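Local coordinates for protein serine--tRNA ligase (Pyrococcus horikoshii, PDB 2DQ0) that catalyses the ATP-dependent attachment of serine to tRNA(Ser) and is probably also able to charge tRNA(Sec) with serine, at residues L103-P115 with N342-K354. Numbering follows the deposited sequence.
Sequences LWRLPNITHPSVP and NICTGDLGYVAAK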
loop_
_atom_site.group_PDB
_atom_site.type_symbol
_atom_site.label_atom_id
_atom_site.label_comp_id
_atom_site.label_asym_id
_atom_site.label_seq_id
_atom_site.Cartn_x
_atom_site.Cartn_y
_atom_site.Cartn_z
ATOM N N LEU A 103 5.863 -23.899 20.431
ATOM C CA LEU A 103 7.140 -23.481 19.880
ATOM C C LEU A 103 7.052 -22.200 19.070
ATOM O O LEU A 103 7.952 -21.380 19.132
ATOM C CB LEU A 103 7.750 -24.597 19.022
ATOM C CG LEU A 103 8.317 -25.815 19.764
ATOM C CD1 LEU A 103 8.903 -26.794 18.755
ATOM C CD2 LEU A 103 9.378 -25.363 20.765
ATOM N N TRP A 104 5.970 -22.032 18.310
ATOM C CA TRP A 104 5.788 -20.850 17.467
ATOM C C TRP A 104 5.366 -19.661 18.280
ATOM O O TRP A 104 5.433 -18.523 17.825
ATOM C CB TRP A 104 4.709 -21.082 16.409
ATOM C CG TRP A 104 5.167 -21.863 15.233
ATOM C CD1 TRP A 104 5.490 -23.192 15.201
ATOM C CD2 TRP A 104 5.371 -21.364 13.907
ATOM N NE1 TRP A 104 5.884 -23.548 13.937
ATOM C CE2 TRP A 104 5.818 -22.447 13.120
ATOM C CE3 TRP A 104 5.220 -20.105 13.306
ATOM C CZ2 TRP A 104 6.115 -22.312 11.754
ATOM C CZ3 TRP A 104 5.514 -19.968 11.956
ATOM C CH2 TRP A 104 5.957 -21.068 11.193
ATOM N N ARG A 105 4.916 -19.939 19.491
ATOM C CA ARG A 105 4.440 -18.885 20.339
ATOM C C ARG A 105 5.380 -18.547 21.485
ATOM O O ARG A 105 4.964 -17.993 22.499
ATOM C CB ARG A 105 3.021 -19.242 20.810
ATOM C CG ARG A 105 1.934 -18.587 19.932
ATOM C CD ARG A 105 0.624 -19.364 19.859
ATOM N NE ARG A 105 0.797 -20.474 18.943
ATOM C CZ ARG A 105 0.008 -20.718 17.910
ATOM N NH1 ARG A 105 -1.017 -19.924 17.670
ATOM N NH2 ARG A 105 0.262 -21.752 17.115
ATOM N N LEU A 106 6.658 -18.876 21.309
ATOM C CA LEU A 106 7.671 -18.568 22.310
ATOM C C LEU A 106 8.675 -17.584 21.706
ATOM O O LEU A 106 9.097 -17.730 20.570
ATOM C CB LEU A 106 8.357 -19.853 22.794
ATOM C CG LEU A 106 7.508 -20.736 23.728
ATOM C CD1 LEU A 106 8.219 -22.060 23.984
ATOM C CD2 LEU A 106 7.251 -20.004 25.047
ATOM N N PRO A 107 9.050 -16.551 22.459
ATOM C CA PRO A 107 9.999 -15.575 21.929
ATOM C C PRO A 107 11.416 -16.078 21.844
ATOM O O PRO A 107 11.805 -16.986 22.568
ATOM C CB PRO A 107 9.873 -14.402 22.903
ATOM C CG PRO A 107 9.656 -15.081 24.188
ATOM C CD PRO A 107 8.634 -16.183 23.821
ATOM N N ASN A 108 12.193 -15.448 20.966
ATOM C CA ASN A 108 13.582 -15.810 20.783
ATOM C C ASN A 108 14.312 -15.635 22.106
ATOM O O ASN A 108 13.967 -14.767 22.905
ATOM C CB ASN A 108 14.238 -14.931 19.718
ATOM C CG ASN A 108 15.445 -15.605 19.078
ATOM O OD1 ASN A 108 16.041 -15.086 18.133
ATOM N ND2 ASN A 108 15.804 -16.779 19.594
ATOM N N ILE A 109 15.306 -16.486 22.337
ATOM C CA ILE A 109 16.098 -16.416 23.540
ATOM C C ILE A 109 16.979 -15.190 23.377
ATOM O O ILE A 109 17.585 -14.992 22.320
ATOM C CB ILE A 109 16.982 -17.661 23.696
ATOM C CG1 ILE A 109 16.111 -18.915 23.714
ATOM C CG2 ILE A 109 17.790 -17.574 24.994
ATOM C CD1 ILE A 109 15.111 -18.936 24.837
ATOM N N THR A 110 17.037 -14.366 24.420
ATOM C CA THR A 110 17.836 -13.148 24.390
ATOM C C THR A 110 19.316 -13.459 24.513
ATOM O O THR A 110 19.714 -14.466 25.109
ATOM C CB THR A 110 17.480 -12.185 25.552
ATOM O OG1 THR A 110 17.966 -12.727 26.788
ATOM C CG2 THR A 110 15.967 -11.976 25.645
ATOM N N HIS A 111 20.122 -12.570 23.949
ATOM C CA HIS A 111 21.561 -12.681 24.003
ATOM C C HIS A 111 22.039 -12.230 25.387
ATOM O O HIS A 111 21.385 -11.424 26.072
ATOM C CB HIS A 111 22.191 -11.811 22.924
ATOM C CG HIS A 111 23.678 -11.952 22.828
ATOM N ND1 HIS A 111 24.540 -11.370 23.734
ATOM C CD2 HIS A 111 24.456 -12.621 21.943
ATOM C CE1 HIS A 111 25.783 -11.670 23.406
ATOM N NE2 HIS A 111 25.759 -12.427 22.323
ATOM N N PRO A 112 23.184 -12.767 25.833
ATOM C CA PRO A 112 23.716 -12.395 27.145
ATOM C C PRO A 112 23.963 -10.896 27.294
ATOM O O PRO A 112 23.885 -10.365 28.399
ATOM C CB PRO A 112 24.995 -13.206 27.220
ATOM C CG PRO A 112 24.599 -14.462 26.507
ATOM C CD PRO A 112 23.928 -13.913 25.283
ATOM N N SER A 113 24.232 -10.216 26.181
ATOM C CA SER A 113 24.511 -8.788 26.222
ATOM C C SER A 113 23.304 -7.879 26.414
ATOM O O SER A 113 23.470 -6.683 26.684
ATOM C CB SER A 113 25.283 -8.352 24.961
ATOM O OG SER A 113 24.548 -8.578 23.775
ATOM N N VAL A 114 22.095 -8.411 26.271
ATOM C CA VAL A 114 20.942 -7.546 26.450
ATOM C C VAL A 114 20.673 -7.399 27.919
ATOM O O VAL A 114 20.531 -8.390 28.642
ATOM C CB VAL A 114 19.642 -8.036 25.682
ATOM C CG1 VAL A 114 19.877 -9.357 25.013
ATOM C CG2 VAL A 114 18.426 -8.105 26.622
ATOM N N PRO A 115 20.626 -6.143 28.387
ATOM C CA PRO A 115 20.379 -5.763 29.781
ATOM C C PRO A 115 18.992 -6.179 30.232
ATOM O O PRO A 115 18.074 -6.220 29.419
ATOM C CB PRO A 115 20.539 -4.249 29.754
ATOM C CG PRO A 115 20.090 -3.887 28.358
ATOM C CD PRO A 115 20.772 -4.948 27.534
ATOM N N ASN A 342 20.535 0.101 23.892
ATOM C CA ASN A 342 20.464 -1.342 23.873
ATOM C C ASN A 342 19.147 -1.616 24.580
ATOM O O ASN A 342 18.960 -1.289 25.751
ATOM C CB ASN A 342 21.614 -1.973 24.645
ATOM C CG ASN A 342 21.605 -3.503 24.567
ATOM O OD1 ASN A 342 20.698 -4.116 23.971
ATOM N ND2 ASN A 342 22.614 -4.126 25.175
ATOM N N ILE A 343 18.218 -2.201 23.851
ATOM C CA ILE A 343 16.919 -2.472 24.399
ATOM C C ILE A 343 16.953 -3.629 25.354
ATOM O O ILE A 343 17.575 -4.651 25.073
ATOM C CB ILE A 343 15.940 -2.694 23.256
ATOM C CG1 ILE A 343 15.807 -1.360 22.513
ATOM C CG2 ILE A 343 14.593 -3.246 23.778
ATOM C CD1 ILE A 343 15.021 -1.464 21.256
ATOM N N CYS A 344 16.279 -3.447 26.487
ATOM C CA CYS A 344 16.233 -4.446 27.541
ATOM C C CYS A 344 15.268 -5.597 27.277
ATOM O O CYS A 344 14.440 -5.544 26.358
ATOM C CB CYS A 344 15.943 -3.780 28.907
ATOM S SG CYS A 344 14.274 -3.093 29.218
ATOM N N THR A 345 15.405 -6.639 28.094
ATOM C CA THR A 345 14.608 -7.846 27.971
ATOM C C THR A 345 13.107 -7.619 27.908
ATOM O O THR A 345 12.420 -8.244 27.084
ATOM C CB THR A 345 14.916 -8.836 29.125
ATOM O OG1 THR A 345 14.860 -8.142 30.377
ATOM C CG2 THR A 345 16.303 -9.469 28.949
ATOM N N GLY A 346 12.608 -6.725 28.766
ATOM C CA GLY A 346 11.182 -6.440 28.811
ATOM C C GLY A 346 10.618 -5.591 27.679
ATOM O O GLY A 346 9.417 -5.617 27.414
ATOM N N ASP A 347 11.469 -4.844 26.991
ATOM C CA ASP A 347 10.994 -3.998 25.908
ATOM C C ASP A 347 11.516 -4.536 24.591
ATOM O O ASP A 347 11.448 -3.857 23.569
ATOM C CB ASP A 347 11.508 -2.571 26.136
ATOM C CG ASP A 347 10.838 -1.549 25.241
ATOM O OD1 ASP A 347 9.597 -1.624 25.076
ATOM O OD2 ASP A 347 11.555 -0.661 24.723
ATOM N N LEU A 348 12.013 -5.771 24.609
ATOM C CA LEU A 348 12.608 -6.342 23.415
ATOM C C LEU A 348 11.733 -6.896 22.295
ATOM O O LEU A 348 12.046 -6.692 21.111
ATOM C CB LEU A 348 13.653 -7.391 23.806
ATOM C CG LEU A 348 14.487 -7.937 22.631
ATOM C CD1 LEU A 348 15.046 -6.772 21.806
ATOM C CD2 LEU A 348 15.617 -8.851 23.154
ATOM N N GLY A 349 10.651 -7.590 22.612
ATOM C CA GLY A 349 9.859 -8.115 21.509
ATOM C C GLY A 349 10.280 -9.530 21.147
ATOM O O GLY A 349 11.439 -9.910 21.319
ATOM N N TYR A 350 9.331 -10.304 20.633
ATOM C CA TYR A 350 9.534 -11.704 20.289
ATOM C C TYR A 350 10.583 -12.125 19.266
ATOM O O TYR A 350 11.266 -13.123 19.451
ATOM C CB TYR A 350 8.192 -12.308 19.863
ATOM C CG TYR A 350 7.331 -12.758 21.014
ATOM C CD1 TYR A 350 7.149 -11.934 22.126
ATOM C CD2 TYR A 350 6.722 -14.023 21.010
ATOM C CE1 TYR A 350 6.395 -12.350 23.212
ATOM C CE2 TYR A 350 5.957 -14.453 22.091
ATOM C CZ TYR A 350 5.799 -13.603 23.199
ATOM O OH TYR A 350 5.063 -13.993 24.304
ATOM N N VAL A 351 10.720 -11.374 18.188
ATOM C CA VAL A 351 11.635 -11.784 17.144
ATOM C C VAL A 351 13.123 -11.638 17.406
ATOM O O VAL A 351 13.907 -12.519 17.051
ATOM C CB VAL A 351 11.301 -11.058 15.830
ATOM C CG1 VAL A 351 12.056 -11.709 14.685
ATOM C CG2 VAL A 351 9.796 -11.093 15.591
ATOM N N ALA A 352 13.523 -10.545 18.041
ATOM C CA ALA A 352 14.943 -10.321 18.246
ATOM C C ALA A 352 15.605 -11.000 19.428
ATOM O O ALA A 352 14.976 -11.298 20.441
ATOM C CB ALA A 352 15.212 -8.825 18.306
ATOM N N ALA A 353 16.895 -11.252 19.266
ATOM C CA ALA A 353 17.714 -11.824 20.326
ATOM C C ALA A 353 18.352 -10.619 21.027
ATOM O O ALA A 353 18.573 -10.632 22.230
ATOM C CB ALA A 353 18.800 -12.718 19.741
ATOM N N LYS A 354 18.652 -9.585 20.247
ATOM C CA LYS A 354 19.246 -8.346 20.743
ATOM C C LYS A 354 18.830 -7.230 19.788
ATOM O O LYS A 354 18.723 -7.444 18.570
ATOM C CB LYS A 354 20.772 -8.448 20.793
ATOM C CG LYS A 354 21.446 -7.194 21.300
ATOM C CD LYS A 354 22.949 -7.346 21.387
ATOM C CE LYS A 354 23.602 -6.163 22.067
ATOM N NZ LYS A 354 25.071 -6.402 22.215
#
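P107 lies against Y350 in a CH-pi contact: its CB stands 3.6 Å from the centroid of the Y350 ring and 13° off the normal, so the carbon sits over the middle of one face. P107 CD covers the CE2 side of the same ring, while the carbonyl O of R105 comes up at the ring edge. Y350 OH hydrogen-bonds E23 and K26, in the loop between helices 11-21 and 28-65. A leucine in place of Y350 would probably lose the ring face that P107 CB packs on and leave E23 and K26 without their hydroxyl partner.

Backbone bonds tie the two loops at three points. N108 N donates to Y350 O over 2.9 Å, nearly straight at 172°. H111 N meets A353 O at 3.0 Å. Farther along, T345 N donates to P115 O over 3.0 Å.

Polar side chains join the far end. Fully extended, with CG anti to N (chi1 180°), K354 carries its NZ to S113 OG, 2.7 Å away; NZ also bonds Y356. The amide ND2 of N342 makes a weak bond to S113 O, its flat end lying beside P115 CD. Within 103-115, S113 N donates to H111 ND1 in the ring plane at 2.7 Å, which helps hold the ring's rotation.

Among apolar contacts, T110 CG2 touches L348 CD2 at 4.0 Å, while T110 OG1 hydrogen-bonds D17 of helix 11-21; V114 CG2 lies near T345 CG2, though the placing of the valine is less sure.

Three backbone bonds, the proline–tyrosine packing and the side-chain bonds to S113 thus together join the linker after the tRNA-binding helical arm to the loop between strands 338-342 and 354-362 of the class II catalytic core, a junction of mixed chemistry.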